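Local atomic coordinates of carbohydrate kinase, pfkB family (Enterococcus faecalis, PDB entry 3KTN), a protein that probably phosphorylates a sugar substrate as a pfkB-family carbohydrate kinase, with 2-keto-3-deoxygluconate as the putative substrate. Residues E266-L271 against A303-V308; E236-T241 against S253-T258. All blocks are in the same frame, centred on the assembly; numbering follows the deposited sequence.

Contact 1 (E266-L271 against A303-V308)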
ATOM      1  N   GLU A 266       7.554  38.499 -11.746  1.00 45.13           N
ATOM      2  CA  GLU A 266       7.082  38.184 -13.088  1.00 47.79           C
ATOM      3  C   GLU A 266       6.232  36.920 -12.982  1.00 46.07           C
ATOM      4  O   GLU A 266       6.456  36.110 -12.087  1.00 45.54           O
ATOM      5  CB  GLU A 266       8.269  37.948 -14.027  1.00 52.57           C
ATOM      6  CG  GLU A 266       9.281  36.937 -13.509  1.00 59.89           C
ATOM      7  CD  GLU A 266      10.389  36.654 -14.514  1.00 65.13           C
ATOM      8  OE1 GLU A 266      11.062  37.620 -14.944  1.00 67.29           O
ATOM      9  OE2 GLU A 266      10.588  35.469 -14.871  1.00 67.17           O
ATOM     10  N   LYS A 267       5.254  36.767 -13.873  1.00 44.70           N
ATOM     11  CA  LYS A 267       4.391  35.587 -13.865  1.00 45.64           C
ATOM     12  C   LYS A 267       5.230  34.316 -13.954  1.00 44.34           C
ATOM     13  O   LYS A 267       6.123  34.211 -14.791  1.00 45.12           O
ATOM     14  CB  LYS A 267       3.425  35.590 -15.054  1.00 46.79           C
ATOM     15  CG  LYS A 267       2.384  36.685 -15.059  1.00 51.20           C
ATOM     16  CD  LYS A 267       1.343  36.426 -16.149  1.00 55.19           C
ATOM     17  CE  LYS A 267       1.987  36.208 -17.526  1.00 57.66           C
ATOM     18  NZ  LYS A 267       0.980  35.853 -18.578  1.00 58.03           N
ATOM     19  N   ARG A 268       4.930  33.350 -13.097  1.00 42.90           N
ATOM     20  CA  ARG A 268       5.657  32.083 -13.089  1.00 41.49           C
ATOM     21  C   ARG A 268       4.705  30.977 -13.519  1.00 38.70           C
ATOM     22  O   ARG A 268       3.616  30.829 -12.947  1.00 36.72           O
ATOM     23  CB  ARG A 268       6.163  31.764 -11.682  1.00 43.53           C
ATOM     24  CG  ARG A 268       6.957  32.863 -11.005  1.00 46.76           C
ATOM     25  CD  ARG A 268       8.401  32.840 -11.430  1.00 49.48           C
ATOM     26  NE  ARG A 268       8.946  31.492 -11.346  1.00 51.83           N
ATOM     27  CZ  ARG A 268      10.239  31.200 -11.441  1.00 53.69           C
ATOM     28  NH1 ARG A 268      11.129  32.170 -11.616  1.00 52.89           N
ATOM     29  NH2 ARG A 268      10.642  29.936 -11.381  1.00 51.94           N
ATOM     30  N   PRO A 269       5.083  30.193 -14.543  1.00 37.42           N
ATOM     31  CA  PRO A 269       4.191  29.109 -14.974  1.00 36.22           C
ATOM     32  C   PRO A 269       3.886  28.265 -13.728  1.00 35.20           C
ATOM     33  O   PRO A 269       4.783  27.987 -12.933  1.00 35.04           O
ATOM     34  CB  PRO A 269       5.036  28.351 -15.998  1.00 36.74           C
ATOM     35  CG  PRO A 269       5.914  29.432 -16.576  1.00 37.96           C
ATOM     36  CD  PRO A 269       6.315  30.225 -15.350  1.00 37.43           C
ATOM     37  N   LEU A 270       2.627  27.876 -13.555  1.00 34.32           N
ATOM     38  CA  LEU A 270       2.216  27.100 -12.389  1.00 33.93           C
ATOM     39  C   LEU A 270       1.633  25.737 -12.758  1.00 34.29           C
ATOM     40  O   LEU A 270       0.724  25.645 -13.587  1.00 35.57           O
ATOM     41  CB  LEU A 270       1.176  27.894 -11.593  1.00 33.06           C
ATOM     42  CG  LEU A 270       0.564  27.270 -10.333  1.00 31.03           C
ATOM     43  CD1 LEU A 270       1.591  27.221  -9.228  1.00 26.93           C
ATOM     44  CD2 LEU A 270      -0.635  28.104  -9.894  1.00 31.93           C
ATOM     45  N   LEU A 271       2.173  24.683 -12.149  1.00 32.87           N
ATOM     46  CA  LEU A 271       1.692  23.321 -12.376  1.00 32.76           C
ATOM     47  C   LEU A 271       1.121  22.835 -11.046  1.00 32.55           C
ATOM     48  O   LEU A 271       1.829  22.709 -10.043  1.00 33.91           O
ATOM     49  CB  LEU A 271       2.828  22.423 -12.876  1.00 31.07           C
ATOM     50  CG  LEU A 271       3.313  22.802 -14.285  1.00 34.41           C
ATOM     51  CD1 LEU A 271       4.488  21.925 -14.698  1.00 33.56           C
ATOM     52  CD2 LEU A 271       2.163  22.650 -15.282  1.00 34.38           C
ATOM     53  N   ALA A 303       9.840  34.203  -2.673  1.00 34.49           N
ATOM     54  CA  ALA A 303       8.557  33.724  -2.173  1.00 33.80           C
ATOM     55  C   ALA A 303       7.625  33.160  -3.250  1.00 33.27           C
ATOM     56  O   ALA A 303       6.922  32.176  -3.011  1.00 32.68           O
ATOM     57  CB  ALA A 303       7.856  34.841  -1.409  1.00 31.23           C
ATOM     58  N   THR A 304       7.614  33.782  -4.426  1.00 30.69           N
ATOM     59  CA  THR A 304       6.762  33.323  -5.515  1.00 30.79           C
ATOM     60  C   THR A 304       7.232  31.951  -6.008  1.00 32.54           C
ATOM     61  O   THR A 304       6.414  31.061  -6.252  1.00 31.05           O
ATOM     62  CB  THR A 304       6.755  34.335  -6.692  1.00 32.25           C
ATOM     63  OG1 THR A 304       6.414  35.636  -6.197  1.00 32.45           O
ATOM     64  CG2 THR A 304       5.723  33.936  -7.742  1.00 29.04           C
ATOM     65  N   VAL A 305       8.545  31.776  -6.139  1.00 32.00           N
ATOM     66  CA  VAL A 305       9.092  30.496  -6.569  1.00 32.44           C
ATOM     67  C   VAL A 305       8.742  29.435  -5.516  1.00 32.97           C
ATOM     68  O   VAL A 305       8.379  28.309  -5.848  1.00 31.03           O
ATOM     69  CB  VAL A 305      10.624  30.568  -6.741  1.00 34.96           C
ATOM     70  CG1 VAL A 305      11.199  29.174  -6.986  1.00 32.86           C
ATOM     71  CG2 VAL A 305      10.964  31.482  -7.910  1.00 36.60           C
ATOM     72  N   ASN A 306       8.842  29.804  -4.243  1.00 32.12           N
ATOM     73  CA  ASN A 306       8.517  28.876  -3.171  1.00 31.58           C
ATOM     74  C   ASN A 306       7.048  28.479  -3.284  1.00 31.01           C
ATOM     75  O   ASN A 306       6.690  27.320  -3.076  1.00 30.59           O
ATOM     76  CB  ASN A 306       8.777  29.515  -1.804  1.00 28.49           C
ATOM     77  CG  ASN A 306       8.900  28.480  -0.699  1.00 30.08           C
ATOM     78  OD1 ASN A 306       9.578  27.469  -0.869  1.00 29.02           O
ATOM     79  ND2 ASN A 306       8.257  28.729   0.436  1.00 27.43           N
ATOM     80  N   GLY A 307       6.205  29.451  -3.620  1.00 31.11           N
ATOM     81  CA  GLY A 307       4.784  29.194  -3.775  1.00 29.27           C
ATOM     82  C   GLY A 307       4.496  28.226  -4.908  1.00 28.71           C
ATOM     83  O   GLY A 307       3.622  27.365  -4.788  1.00 29.71           O
ATOM     84  N   VAL A 308       5.222  28.370  -6.013  1.00 26.81           N
ATOM     85  CA  VAL A 308       5.052  27.484  -7.164  1.00 27.33           C
ATOM     86  C   VAL A 308       5.495  26.073  -6.774  1.00 28.19           C
ATOM     87  O   VAL A 308       4.854  25.085  -7.144  1.00 26.72           O
ATOM     88  CB  VAL A 308       5.897  27.959  -8.372  1.00 28.93           C
ATOM     89  CG1 VAL A 308       5.796  26.951  -9.527  1.00 25.58           C
ATOM     90  CG2 VAL A 308       5.411  29.330  -8.834  1.00 27.05           C
TER
HETATM   91  O   HOH W   1       3.901  24.401  -9.692  1.00 29.97           O

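Contact 2 (E236-T241 against S253-T258)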
ATOM      1  N   GLU A 236       3.594  47.560   7.962  1.00 46.29           N
ATOM      2  CA  GLU A 236       4.930  47.629   7.389  1.00 44.62           C
ATOM      3  C   GLU A 236       5.004  46.909   6.038  1.00 45.83           C
ATOM      4  O   GLU A 236       5.578  47.433   5.077  1.00 45.15           O
ATOM      5  CB  GLU A 236       5.936  47.019   8.368  1.00 45.29           C
ATOM      6  CG  GLU A 236       7.370  47.064   7.907  1.00 44.84           C
ATOM      7  CD  GLU A 236       8.311  46.509   8.946  1.00 47.06           C
ATOM      8  OE1 GLU A 236       7.823  46.096  10.018  1.00 49.68           O
ATOM      9  OE2 GLU A 236       9.536  46.487   8.699  1.00 48.05           O
ATOM     10  N   TRP A 237       4.412  45.715   5.966  1.00 45.25           N
ATOM     11  CA  TRP A 237       4.408  44.910   4.739  1.00 42.29           C
ATOM     12  C   TRP A 237       3.047  44.281   4.469  1.00 40.82           C
ATOM     13  O   TRP A 237       2.383  43.804   5.385  1.00 39.14           O
ATOM     14  CB  TRP A 237       5.438  43.773   4.834  1.00 45.10           C
ATOM     15  CG  TRP A 237       6.841  44.101   4.402  1.00 45.28           C
ATOM     16  CD1 TRP A 237       7.398  45.339   4.284  1.00 47.33           C
ATOM     17  CD2 TRP A 237       7.886  43.161   4.104  1.00 46.25           C
ATOM     18  NE1 TRP A 237       8.725  45.232   3.938  1.00 47.46           N
ATOM     19  CE2 TRP A 237       9.052  43.904   3.824  1.00 47.26           C
ATOM     20  CE3 TRP A 237       7.952  41.760   4.055  1.00 46.71           C
ATOM     21  CZ2 TRP A 237      10.271  43.300   3.492  1.00 47.24           C
ATOM     22  CZ3 TRP A 237       9.167  41.154   3.725  1.00 46.33           C
ATOM     23  CH2 TRP A 237      10.309  41.927   3.451  1.00 47.46           C
ATOM     24  N   PHE A 238       2.634  44.295   3.206  1.00 39.03           N
ATOM     25  CA  PHE A 238       1.379  43.679   2.789  1.00 38.18           C
ATOM     26  C   PHE A 238       1.766  42.814   1.596  1.00 38.76           C
ATOM     27  O   PHE A 238       2.348  43.314   0.633  1.00 39.22           O
ATOM     28  CB  PHE A 238       0.357  44.724   2.342  1.00 36.23           C
ATOM     29  CG  PHE A 238      -0.956  44.130   1.897  1.00 34.55           C
ATOM     30  CD1 PHE A 238      -1.850  43.607   2.826  1.00 34.90           C
ATOM     31  CD2 PHE A 238      -1.292  44.075   0.547  1.00 33.86           C
ATOM     32  CE1 PHE A 238      -3.067  43.039   2.415  1.00 32.24           C
ATOM     33  CE2 PHE A 238      -2.498  43.513   0.129  1.00 32.17           C
ATOM     34  CZ  PHE A 238      -3.387  42.994   1.066  1.00 31.70           C
ATOM     35  N   ALA A 239       1.462  41.521   1.652  1.00 38.30           N
ATOM     36  CA  ALA A 239       1.833  40.639   0.550  1.00 36.45           C
ATOM     37  C   ALA A 239       0.783  39.588   0.220  1.00 35.10           C
ATOM     38  O   ALA A 239      -0.050  39.230   1.051  1.00 35.87           O
ATOM     39  CB  ALA A 239       3.171  39.973   0.848  1.00 33.35           C
ATOM     40  N   GLY A 240       0.836  39.107  -1.016  1.00 34.64           N
ATOM     41  CA  GLY A 240      -0.104  38.109  -1.477  1.00 34.96           C
ATOM     42  C   GLY A 240       0.275  37.658  -2.871  1.00 35.50           C
ATOM     43  O   GLY A 240       1.330  38.029  -3.388  1.00 36.05           O
ATOM     44  N   THR A 241      -0.585  36.857  -3.486  1.00 35.37           N
ATOM     45  CA  THR A 241      -0.320  36.353  -4.823  1.00 36.30           C
ATOM     46  C   THR A 241      -1.550  36.448  -5.696  1.00 35.99           C
ATOM     47  O   THR A 241      -2.678  36.490  -5.214  1.00 34.32           O
ATOM     48  CB  THR A 241       0.092  34.871  -4.808  1.00 36.31           C
ATOM     49  OG1 THR A 241      -0.995  34.086  -4.304  1.00 34.98           O
ATOM     50  CG2 THR A 241       1.320  34.660  -3.944  1.00 35.01           C
ATOM     51  N   SER A 253       1.791  34.800  -9.503  1.00 35.72           N
ATOM     52  CA  SER A 253       2.561  36.024  -9.389  1.00 38.81           C
ATOM     53  C   SER A 253       2.432  36.566  -7.976  1.00 37.86           C
ATOM     54  O   SER A 253       1.335  36.630  -7.425  1.00 40.89           O
ATOM     55  CB  SER A 253       2.054  37.061 -10.394  1.00 39.58           C
ATOM     56  OG  SER A 253       2.944  38.158 -10.456  1.00 43.98           O
ATOM     57  N   GLY A 254       3.554  36.946  -7.384  1.00 38.37           N
ATOM     58  CA  GLY A 254       3.503  37.473  -6.036  1.00 39.53           C
ATOM     59  C   GLY A 254       3.725  38.972  -5.997  1.00 40.97           C
ATOM     60  O   GLY A 254       4.414  39.531  -6.853  1.00 39.73           O
ATOM     61  N   TYR A 255       3.124  39.632  -5.012  1.00 41.59           N
ATOM     62  CA  TYR A 255       3.292  41.071  -4.855  1.00 41.48           C
ATOM     63  C   TYR A 255       3.591  41.392  -3.403  1.00 42.85           C
ATOM     64  O   TYR A 255       3.132  40.695  -2.492  1.00 42.70           O
ATOM     65  CB  TYR A 255       2.042  41.825  -5.320  1.00 38.92           C
ATOM     66  CG  TYR A 255       0.763  41.340  -4.692  1.00 37.77           C
ATOM     67  CD1 TYR A 255       0.466  41.626  -3.359  1.00 35.14           C
ATOM     68  CD2 TYR A 255      -0.137  40.556  -5.419  1.00 35.09           C
ATOM     69  CE1 TYR A 255      -0.689  41.141  -2.764  1.00 34.05           C
ATOM     70  CE2 TYR A 255      -1.295  40.067  -4.834  1.00 35.73           C
ATOM     71  CZ  TYR A 255      -1.561  40.365  -3.504  1.00 35.28           C
ATOM     72  OH  TYR A 255      -2.701  39.881  -2.916  1.00 37.23           O
ATOM     73  N   LEU A 256       4.381  42.442  -3.199  1.00 43.76           N
ATOM     74  CA  LEU A 256       4.773  42.882  -1.866  1.00 44.75           C
ATOM     75  C   LEU A 256       4.720  44.410  -1.806  1.00 46.90           C
ATOM     76  O   LEU A 256       5.441  45.093  -2.540  1.00 46.10           O
ATOM     77  CB  LEU A 256       6.188  42.386  -1.558  1.00 41.60           C
ATOM     78  CG  LEU A 256       6.897  42.849  -0.284  1.00 41.88           C
ATOM     79  CD1 LEU A 256       6.075  42.500   0.949  1.00 38.18           C
ATOM     80  CD2 LEU A 256       8.265  42.188  -0.226  1.00 40.24           C
ATOM     81  N   TYR A 257       3.863  44.935  -0.935  1.00 48.15           N
ATOM     82  CA  TYR A 257       3.698  46.383  -0.779  1.00 50.22           C
ATOM     83  C   TYR A 257       4.175  46.907   0.569  1.00 51.51           C
ATOM     84  O   TYR A 257       4.216  46.186   1.568  1.00 50.89           O
ATOM     85  CB  TYR A 257       2.223  46.785  -0.887  1.00 49.37           C
ATOM     86  CG  TYR A 257       1.558  46.611  -2.231  1.00 50.18           C
ATOM     87  CD1 TYR A 257       1.504  47.661  -3.148  1.00 49.30           C
ATOM     88  CD2 TYR A 257       0.926  45.413  -2.562  1.00 50.22           C
ATOM     89  CE1 TYR A 257       0.827  47.522  -4.358  1.00 48.61           C
ATOM     90  CE2 TYR A 257       0.251  45.264  -3.766  1.00 48.77           C
ATOM     91  CZ  TYR A 257       0.203  46.318  -4.658  1.00 49.80           C
ATOM     92  OH  TYR A 257      -0.477  46.162  -5.842  1.00 50.74           O
ATOM     93  N   THR A 258       4.531  48.183   0.569  1.00 53.77           N
ATOM     94  CA  THR A 258       4.921  48.904   1.773  1.00 53.88           C
ATOM     95  C   THR A 258       4.047  50.139   1.600  1.00 54.67           C
ATOM     96  O   THR A 258       3.339  50.255   0.597  1.00 52.31           O
ATOM     97  CB  THR A 258       6.396  49.339   1.772  1.00 53.34           C
ATOM     98  OG1 THR A 258       6.626  50.241   0.685  1.00 54.63           O
ATOM     99  CG2 THR A 258       7.311  48.134   1.642  1.00 53.52           C
TER

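Contact 1 (E266-L271 against A303-V308)
The guanidinium of Arg268 is covered on one face by Val305. The methyl CG2 of Val305 sits over the centre of the group, and its distance to Arg268 CZ is 3.6 Å. This is an apolar contact on a charged plane. The arginine reaches the helix with a bent chain. Its CG lies beside the backbone N (chi1 -52°), and chi2 and chi3 bend the chain further. Nearer the backbone, Arg268 CG touches Thr304 CG2 at 3.6 Å. The arginine side chain crosses both Thr304 and Val305 obliquely. Thr304 turns only its methyl to the arginine. Its OG1 is hydrogen-bonded to Val300 O, one turn back in the helix, and to Ser265 OG.

In the ribokinase-like fold of the pfkB family, this contact lays helix 296-310 against strand 262-269. That strand is outermost in the large sheet within this chain. Helix 322-330 also packs here, with Leu329 touching both Arg268 and Val305.

Val308 fills the other end of the contact. Its CG2 meets Arg268 CB at 3.8 Å, and its CG1 lies 3.7 Å from Pro269 O. Leu270 brings CD1 to 4.0 Å from Val308 CA. A water joins the two backbones. It accepts from Leu271 N at 3.0 Å and donates to Val308 O at 2.8 Å.

Contact 2 (E236-T241 against S253-T258)
Tyr255 and Gly240 face each other as a hydrogen-bonded pair in an antiparallel beta hairpin, made by strands 237-245 and 250-257. The segments 237-241 and 253-257 run antiparallel, at 170°. Packing is tight at this pair: Tyr255 CE1 lies 3.1 Å from Gly240 N. Tyr255 CG stands between its own N and carbonyl carbon (chi1 53°), and the ring lies against the Gly240 backbone. Gly240 O sits over the ring centre, 3.4 Å above its plane. Glycine has no CB here, and a CB would clash with the tyrosine hydroxyl. Tyr255 OH is hydrogen-bonded to Gly199 O.

Phe238 and Tyr257 form the other hydrogen-bonded pair, on the same face of the sheet as Tyr255. Their side chains lie side by side, and Tyr257 CD2 meets the edge of the Phe238 ring. Helix 218-233 covers both rings through Ile226.

The opposite face carries Ala239, Leu256 and Thr241. Leu256 puts CD1 3.7 Å from Trp237 CD2, on one face of the indole. Its CD2 makes a CH-pi contact, 4.1 Å from the centroid of the six-membered ring. Tyr290 meets this tryptophan edge-to-face.

At partly exposed Thr241 the backbone stays close, with CA 3.1 Å from Ser253 O; its methyl CG2 is the looser part. The Glu236 end is looser. There, partly exposed Thr258 lays CG2 3.8 Å from Trp237 CD1. Between these ends, the straightest backbone bond runs from Tyr257 N to Phe238 O, 2.7 Å long with 178° at the hydrogen.

In the fold
From the N terminus, strand 237-245 is the first element of either contact to appear, and the chain turns back into strand 250-257. Contact 2 closes this hairpin, with 11 residues between its segments. The next strand, 262-269, adds to the same sheet beside 250-257 and leads into contact 1. The chain then passes through helix 278-291 before helix 296-310 returns to that strand. Contact 1 thus closes a longer, largely helical loop of 31 residues. The two loops follow in series and neither nests nor crosses. The centres of the two contacts are about 14 Å apart, yet the contacts touch: Thr304 CG2 lies 4.1 Å from Ser253 CA. Helix 296-310 also packs on Leu256, so it serves both contacts.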